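Local coordinates for protein nucleotidyl transferase (Methanothermobacter thermautotrophicus, PDB 6PLJ) that probably transfers nucleotidyl groups, as a MobA-like member of the NTP transferase family, and may take part in pseudomurein cell wall synthesis, at residues E48-K52 / L53-L57; A65-K68 / A69-A73; V101-P105 / V106-L110. One frame throughout, in Å; residues are numbered along the deposited sequence.

Contact 1: E48-K52 / L53-L57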
loop_
_atom_site.group_PDB
_atom_site.type_symbol
_atom_site.label_atom_id
_atom_site.label_comp_id
_atom_site.label_asym_id
_atom_site.label_seq_id
_atom_site.Cartn_x
_atom_site.Cartn_y
_atom_site.Cartn_z
ATOM N N GLU A 48 -3.390 -11.513 23.132
ATOM C CA GLU A 48 -4.572 -10.704 22.837
ATOM C C GLU A 48 -4.433 -10.172 21.409
ATOM O O GLU A 48 -3.432 -9.535 21.103
ATOM C CB GLU A 48 -4.738 -9.551 23.832
ATOM C CG GLU A 48 -5.207 -10.005 25.222
ATOM C CD GLU A 48 -6.544 -10.742 25.210
ATOM O OE1 GLU A 48 -7.449 -10.364 24.431
ATOM O OE2 GLU A 48 -6.695 -11.715 25.983
ATOM N N PRO A 49 -5.412 -10.462 20.530
ATOM C CA PRO A 49 -5.251 -9.964 19.165
ATOM C C PRO A 49 -5.303 -8.451 19.081
ATOM O O PRO A 49 -5.965 -7.774 19.878
ATOM C CB PRO A 49 -6.427 -10.600 18.409
ATOM C CG PRO A 49 -6.789 -11.789 19.217
ATOM C CD PRO A 49 -6.586 -11.340 20.628
ATOM N N VAL A 50 -4.528 -7.934 18.138
ATOM C CA VAL A 50 -4.463 -6.510 17.851
ATOM C C VAL A 50 -4.549 -6.453 16.324
ATOM O O VAL A 50 -3.910 -7.247 15.654
ATOM C CB VAL A 50 -3.123 -5.912 18.342
ATOM C CG1 VAL A 50 -2.963 -4.464 17.901
ATOM C CG2 VAL A 50 -2.994 -6.013 19.860
ATOM N N HIS A 51 -5.380 -5.561 15.789
ATOM C CA HIS A 51 -5.440 -5.339 14.352
ATOM C C HIS A 51 -4.053 -4.950 13.839
ATOM O O HIS A 51 -3.364 -4.131 14.449
ATOM C CB HIS A 51 -6.451 -4.242 14.051
ATOM C CG HIS A 51 -6.644 -3.965 12.593
ATOM N ND1 HIS A 51 -6.869 -4.954 11.665
ATOM C CD2 HIS A 51 -6.724 -2.794 11.919
ATOM C CE1 HIS A 51 -7.031 -4.408 10.470
ATOM N NE2 HIS A 51 -6.959 -3.100 10.604
ATOM N N LYS A 52 -3.685 -5.525 12.702
ATOM C CA LYS A 52 -2.323 -5.410 12.154
ATOM C C LYS A 52 -1.816 -3.986 12.068
ATOM O O LYS A 52 -0.642 -3.734 12.303
ATOM C CB LYS A 52 -2.236 -6.078 10.790
ATOM C CG LYS A 52 -3.128 -5.506 9.698
ATOM C CD LYS A 52 -3.195 -6.405 8.473
ATOM C CE LYS A 52 -4.285 -5.917 7.530
ATOM N NZ LYS A 52 -4.293 -6.495 6.162
ATOM N N LEU A 53 -2.699 -3.062 11.719
ATOM C CA LEU A 53 -2.283 -1.682 11.506
ATOM C C LEU A 53 -1.916 -0.973 12.792
ATOM O O LEU A 53 -1.228 0.059 12.752
ATOM C CB LEU A 53 -3.384 -0.902 10.789
ATOM C CG LEU A 53 -3.720 -1.392 9.391
ATOM C CD1 LEU A 53 -4.676 -0.402 8.760
ATOM C CD2 LEU A 53 -2.478 -1.566 8.523
ATOM N N LEU A 54 -2.359 -1.518 13.924
ATOM C CA LEU A 54 -2.151 -0.901 15.225
ATOM C C LEU A 54 -1.042 -1.560 16.037
ATOM O O LEU A 54 -0.770 -1.141 17.171
ATOM C CB LEU A 54 -3.463 -0.947 16.006
ATOM C CG LEU A 54 -4.678 -0.352 15.297
ATOM C CD1 LEU A 54 -5.959 -0.647 16.077
ATOM C CD2 LEU A 54 -4.484 1.126 15.063
ATOM N N LEU A 55 -0.392 -2.573 15.473
ATOM C CA LEU A 55 0.740 -3.198 16.132
ATOM C C LEU A 55 1.912 -2.237 16.214
ATOM O O LEU A 55 2.091 -1.388 15.345
ATOM C CB LEU A 55 1.160 -4.475 15.400
ATOM C CG LEU A 55 0.264 -5.689 15.637
ATOM C CD1 LEU A 55 0.602 -6.742 14.605
ATOM C CD2 LEU A 55 0.433 -6.220 17.046
ATOM N N PRO A 56 2.722 -2.359 17.275
ATOM C CA PRO A 56 3.793 -1.402 17.465
ATOM C C PRO A 56 4.945 -1.659 16.532
ATOM O O PRO A 56 5.336 -2.812 16.307
ATOM C CB PRO A 56 4.245 -1.655 18.900
ATOM C CG PRO A 56 3.901 -3.064 19.148
ATOM C CD PRO A 56 2.617 -3.291 18.411
ATOM N N LEU A 57 5.505 -0.568 16.034
ATOM C CA LEU A 57 6.624 -0.609 15.150
ATOM C C LEU A 57 7.332 0.744 15.185
ATOM O O LEU A 57 6.681 1.772 14.979
ATOM C CB LEU A 57 6.104 -0.888 13.736
ATOM C CG LEU A 57 7.065 -1.534 12.779
ATOM C CD1 LEU A 57 7.386 -2.958 13.222
ATOM C CD2 LEU A 57 6.437 -1.508 11.386
#
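Val-50 meets Leu-55 five residues further on. Its CG1 stands opposite the backbone N (chi1 173°), and this branch and CB lie against a single methyl of the leucine, with Val-50 CB 3.8 Å from Leu-55 CD2. The same CG1 also reaches Leu-54, 4.0 Å from its CB, so that the valine touches two successive leucines where the chain bends back. His-51 is next, and its carbonyl makes the firmer bond of the turn: Leu-54 N donates to His-51 O at 2.8 Å, approaching from above the carbonyl plane. The imidazole runs alongside Leu-53, both pointing the same way. Leu-53 N sits over one ring face, displaced toward the rim, and His-51 NE2 is 3.9 Å from Leu-53 CG. His-84 makes an edge-to-face contact with the same ring. Lys-52 closes the segment. Its carbonyl accepts a weak, long bond from Leu-55 N (3.4 Å to Lys-52 O), while its chain, extended beyond CG, travels beside Leu-53 and ends in a salt bridge with Asp-132. Helix 36-44 touches Leu-55 through Met-38, and Val-62 packs against the same leucine from helix 62-72. The two successive i to i+3 backbone bonds are the signature of a short 3-10 turn, which here leads the chain from the loop after helix 36-44 into strand 56-57 of a small antiparallel hairpin.

Contact 2: A65-K68 / A69-A73. With EDO (1,2-ethanediol), chain C.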
loop_
_atom_site.group_PDB
_atom_site.type_symbol
_atom_site.label_atom_id
_atom_site.label_comp_id
_atom_site.label_asym_id
_atom_site.label_seq_id
_atom_site.Cartn_x
_atom_site.Cartn_y
_atom_site.Cartn_z
ATOM N N ALA A 65 4.013 3.918 10.497
ATOM C CA ALA A 65 5.250 3.607 9.783
ATOM C C ALA A 65 5.075 3.674 8.270
ATOM O O ALA A 65 5.896 4.253 7.559
ATOM C CB ALA A 65 5.782 2.258 10.202
ATOM N N THR A 66 3.995 3.089 7.774
ATOM C CA THR A 66 3.718 3.124 6.343
ATOM C C THR A 66 3.544 4.552 5.845
ATOM O O THR A 66 4.129 4.927 4.840
ATOM C CB THR A 66 2.466 2.323 6.001
ATOM O OG1 THR A 66 2.697 0.962 6.356
ATOM C CG2 THR A 66 2.127 2.413 4.530
ATOM N N VAL A 67 2.733 5.326 6.545
ATOM C CA VAL A 67 2.445 6.698 6.131
ATOM C C VAL A 67 3.723 7.544 6.166
ATOM O O VAL A 67 3.983 8.304 5.235
ATOM C CB VAL A 67 1.329 7.318 6.986
ATOM C CG1 VAL A 67 1.212 8.820 6.747
ATOM C CG2 VAL A 67 0.006 6.611 6.688
ATOM N N LYS A 68 4.529 7.374 7.210
ATOM C CA LYS A 68 5.782 8.102 7.293
ATOM C C LYS A 68 6.675 7.824 6.087
ATOM O O LYS A 68 7.271 8.741 5.528
ATOM C CB LYS A 68 6.528 7.747 8.574
ATOM C CG LYS A 68 7.855 8.453 8.762
ATOM C CD LYS A 68 7.680 9.953 8.802
ATOM C CE LYS A 68 9.012 10.658 8.927
ATOM N NZ LYS A 68 8.792 12.091 9.190
ATOM N N ALA A 69 6.768 6.562 5.677
ATOM C CA ALA A 69 7.567 6.213 4.493
ATOM C C ALA A 69 7.058 6.880 3.218
ATOM O O ALA A 69 7.841 7.388 2.408
ATOM C CB ALA A 69 7.644 4.713 4.328
ATOM N N VAL A 70 5.737 6.887 3.057
ATOM C CA VAL A 70 5.096 7.506 1.905
ATOM C C VAL A 70 5.364 9.023 1.880
ATOM O O VAL A 70 5.746 9.589 0.850
ATOM C CB VAL A 70 3.588 7.192 1.937
ATOM C CG1 VAL A 70 2.812 8.041 0.976
ATOM C CG2 VAL A 70 3.367 5.702 1.659
ATOM N N LEU A 71 5.185 9.677 3.015
ATOM C CA LEU A 71 5.471 11.119 3.089
ATOM C C LEU A 71 6.940 11.399 2.851
ATOM O O LEU A 71 7.303 12.365 2.136
ATOM C CB LEU A 71 5.000 11.686 4.420
ATOM C CG LEU A 71 3.479 11.802 4.630
ATOM C CD1 LEU A 71 3.164 12.223 6.052
ATOM C CD2 LEU A 71 2.833 12.758 3.637
ATOM N N SER A 72 7.802 10.531 3.375
ATOM C CA SER A 72 9.242 10.708 3.151
ATOM C C SER A 72 9.678 10.478 1.700
ATOM O O SER A 72 10.789 10.842 1.334
ATOM C CB SER A 72 10.031 9.802 4.088
ATOM O OG SER A 72 9.784 10.172 5.430
ATOM N N ALA A 73 8.811 9.884 0.866
ATOM C CA ALA A 73 9.101 9.667 -0.530
ATOM C C ALA A 73 8.875 10.909 -1.385
ATOM O O ALA A 73 9.076 10.844 -2.592
ATOM C CB ALA A 73 8.269 8.508 -1.074
HETATM C C1 EDO C . 7.952 11.479 -5.529
HETATM O O1 EDO C . 8.849 12.379 -4.867
HETATM C C2 EDO C . 8.523 11.099 -6.891
HETATM O O2 EDO C . 8.989 12.274 -7.562
#
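Val-67 and Leu-71 face the same way, one turn apart on the alpha-helix 62-72, which packs on strands 25-31 and 77-82 of the central mixed sheet. Regular i to i+4 backbone bonds hold the two segments together; the straightest is Leu-71 N to Val-67 O, 2.9 Å long with an N-H...O angle of 171°. Apolar contact accompanies it: Val-67 CG1 and Leu-71 CD1 are 4.0 Å apart, their side chains side by side. Val-70 faces the sheet, touching Ala-27, Val-29 and Cys-78, and its CG2 also lies 3.4 Å from Thr-66 O. The hydroxyl of the buried Thr-66 is bonded to Gly-131 O. At Lys-68 the polar contacts double, because Lys-68 O accepts both Ser-72 N and Ser-72 OG. The serine's chi1 of -63° places OG beside its own backbone N and thus back toward that carbonyl. With an alanine in place of Ser-72 the hydroxyl is gone, and Lys-68 O would probably be held by the backbone amide alone, its other face left without this donor. The two donors come from opposite faces of the carbonyl plane, Ser-72 N at 2.8 Å and Ser-72 OG at 2.9 Å from Lys-68 O.

Contact 3: V101-P105 / V106-L110. With EDO (1,2-ethanediol), chain D.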
loop_
_atom_site.group_PDB
_atom_site.type_symbol
_atom_site.label_atom_id
_atom_site.label_comp_id
_atom_site.label_asym_id
_atom_site.label_seq_id
_atom_site.Cartn_x
_atom_site.Cartn_y
_atom_site.Cartn_z
ATOM N N VAL A 101 -10.051 9.619 4.204
ATOM C CA VAL A 101 -11.377 9.357 3.654
ATOM C C VAL A 101 -11.795 7.977 4.091
ATOM O O VAL A 101 -11.012 7.039 4.049
ATOM C CB VAL A 101 -11.471 9.510 2.121
ATOM C CG1 VAL A 101 -11.244 10.971 1.747
ATOM C CG2 VAL A 101 -10.507 8.609 1.376
ATOM N N ARG A 102 -13.035 7.862 4.546
ATOM C CA ARG A 102 -13.508 6.601 5.091
ATOM C C ARG A 102 -14.393 5.888 4.070
ATOM O O ARG A 102 -15.239 6.510 3.406
ATOM C CB ARG A 102 -14.232 6.863 6.409
ATOM C CG ARG A 102 -14.319 5.652 7.307
ATOM C CD ARG A 102 -15.134 5.962 8.550
ATOM N NE ARG A 102 -14.405 6.692 9.591
ATOM C CZ ARG A 102 -14.880 6.878 10.824
ATOM N NH1 ARG A 102 -16.087 6.416 11.160
ATOM N NH2 ARG A 102 -14.171 7.535 11.732
ATOM N N ASN A 103 -14.185 4.594 3.945
ATOM C CA ASN A 103 -15.135 3.831 3.121
ATOM C C ASN A 103 -16.437 3.748 3.923
ATOM O O ASN A 103 -16.407 3.344 5.038
ATOM C CB ASN A 103 -14.683 2.387 2.912
ATOM C CG ASN A 103 -13.524 2.236 1.958
ATOM O OD1 ASN A 103 -13.435 2.956 0.970
ATOM N ND2 ASN A 103 -12.689 1.265 2.220
ATOM N N ASP A 104 -17.539 4.081 3.299
ATOM C CA ASP A 104 -18.869 3.916 3.897
ATOM C C ASP A 104 -19.811 3.605 2.741
ATOM O O ASP A 104 -20.150 4.527 1.986
ATOM C CB ASP A 104 -19.284 5.193 4.646
ATOM C CG ASP A 104 -20.646 5.069 5.341
ATOM O OD1 ASP A 104 -21.194 3.946 5.440
ATOM O OD2 ASP A 104 -21.156 6.116 5.805
ATOM N N PRO A 105 -20.238 2.343 2.568
ATOM C CA PRO A 105 -20.037 1.219 3.517
ATOM C C PRO A 105 -18.605 0.687 3.631
ATOM O O PRO A 105 -17.808 0.860 2.707
ATOM C CB PRO A 105 -20.952 0.122 2.946
ATOM C CG PRO A 105 -21.009 0.423 1.486
ATOM C CD PRO A 105 -21.058 1.927 1.413
ATOM N N VAL A 106 -18.299 0.046 4.762
ATOM C CA VAL A 106 -16.934 -0.434 5.028
ATOM C C VAL A 106 -16.550 -1.745 4.366
ATOM O O VAL A 106 -15.374 -2.018 4.236
ATOM C CB VAL A 106 -16.573 -0.587 6.539
ATOM C CG1 VAL A 106 -16.657 0.735 7.255
ATOM C CG2 VAL A 106 -17.406 -1.675 7.236
ATOM N N ASP A 107 -17.504 -2.584 3.983
ATOM C CA ASP A 107 -17.128 -3.899 3.495
ATOM C C ASP A 107 -16.895 -3.844 1.980
ATOM O O ASP A 107 -17.692 -4.358 1.196
ATOM C CB ASP A 107 -18.161 -4.941 3.908
ATOM C CG ASP A 107 -17.795 -6.333 3.449
ATOM O OD1 ASP A 107 -16.647 -6.763 3.652
ATOM O OD2 ASP A 107 -18.656 -7.003 2.843
ATOM N N VAL A 108 -15.799 -3.190 1.589
ATOM C CA VAL A 108 -15.391 -3.105 0.170
ATOM C C VAL A 108 -13.966 -3.632 0.005
ATOM O O VAL A 108 -13.161 -3.557 0.929
ATOM C CB VAL A 108 -15.536 -1.677 -0.418
ATOM C CG1 VAL A 108 -16.963 -1.176 -0.246
ATOM C CG2 VAL A 108 -14.540 -0.688 0.191
ATOM N N PRO A 109 -13.655 -4.192 -1.172
ATOM C CA PRO A 109 -12.330 -4.754 -1.367
ATOM C C PRO A 109 -11.263 -3.699 -1.639
ATOM O O PRO A 109 -11.576 -2.496 -1.773
ATOM C CB PRO A 109 -12.523 -5.649 -2.579
ATOM C CG PRO A 109 -13.562 -4.944 -3.367
ATOM C CD PRO A 109 -14.518 -4.407 -2.342
ATOM N N LEU A 110 -10.021 -4.160 -1.724
ATOM C CA LEU A 110 -8.844 -3.285 -1.848
ATOM C C LEU A 110 -8.937 -2.357 -3.037
ATOM O O LEU A 110 -8.640 -1.172 -2.915
ATOM C CB LEU A 110 -7.560 -4.118 -1.959
ATOM C CG LEU A 110 -6.256 -3.325 -2.065
ATOM C CD1 LEU A 110 -6.119 -2.408 -0.860
ATOM C CD2 LEU A 110 -5.041 -4.242 -2.170
HETATM C C1 EDO D . -11.782 -6.682 3.469
HETATM O O1 EDO D . -10.442 -6.706 3.953
HETATM C C2 EDO D . -12.549 -5.575 4.170
HETATM O O2 EDO D . -13.651 -5.172 3.361
#
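Val-106 turns one methyl back onto the backbone of Asn-103: its CG1, opposite its own carbonyl carbon (chi1 -61°), comes to 3.4 Å from Asn-103 O. The chain between them reverses through Asp-104 and Pro-105, which are joined by a cis peptide bond, and this bend brings the two residues together. Asp-107 follows as the centre of an inverse gamma turn, in which Val-108 N donates a weak bond to Val-106 O. Its CB points away from the first segment, and its carboxylate forms a salt bridge with Arg-34 through OD1. Val-108 then brings its side chain back toward the preceding segment and divides it between two neighbours. CG1 lies 3.7 Å from Pro-105 O. The side chains of Val-108 and Asn-103 cross at a slant, and CG2, set between the backbone N and the carbonyl carbon, touches the amide nearer its nitrogen than its oxygen, with Val-108 CG2 3.4 Å from Asn-103 ND2 and 3.9 Å from Asn-103 OD1. That nitrogen has its polar partner in Ser-113 OG on helix 110-120, a helix that also touches Val-108 through the same serine. The backbone Val-108 O accepts a hydrogen bond from O2 of a 1,2-ethanediol at 3.0 Å; this molecule, probably from the crystallisation liquor, is also bonded to Arg-34 N. Pro-109 occupies the N-cap position and leads into helix 110-120. Across the turn the contact is thus made by valine methyls against carbonyl oxygens and an amide, without hydrogen bonds between the two segments, and the shape of the loop probably depends largely on the cis proline, the gamma turn and the bonds from Asn-103 and Asp-107 to Ser-113 and Arg-34.

The three contacts follow one another along the chain, each local to its own stretch and complete before the next begins, so none nests in or crosses another. Contact 1 closes the approach from helix 36-44 to the small hairpin 56-57/60-61. Contact 2 lies within helix 62-72, which follows directly, and touches contact 1 where Leu-57 CD2 packs on Ala-65 CB, joining the hairpin to the helix. The chain then passes through strand 77-82 and helix 86-92 to the edge strand 99-102, one of the two outermost in the mixed sheet, whose exit into helix 110-120 is contact 3. This last contact stands apart, its nearest atoms about 8 Å from contact 1 and about 11 Å from contact 2.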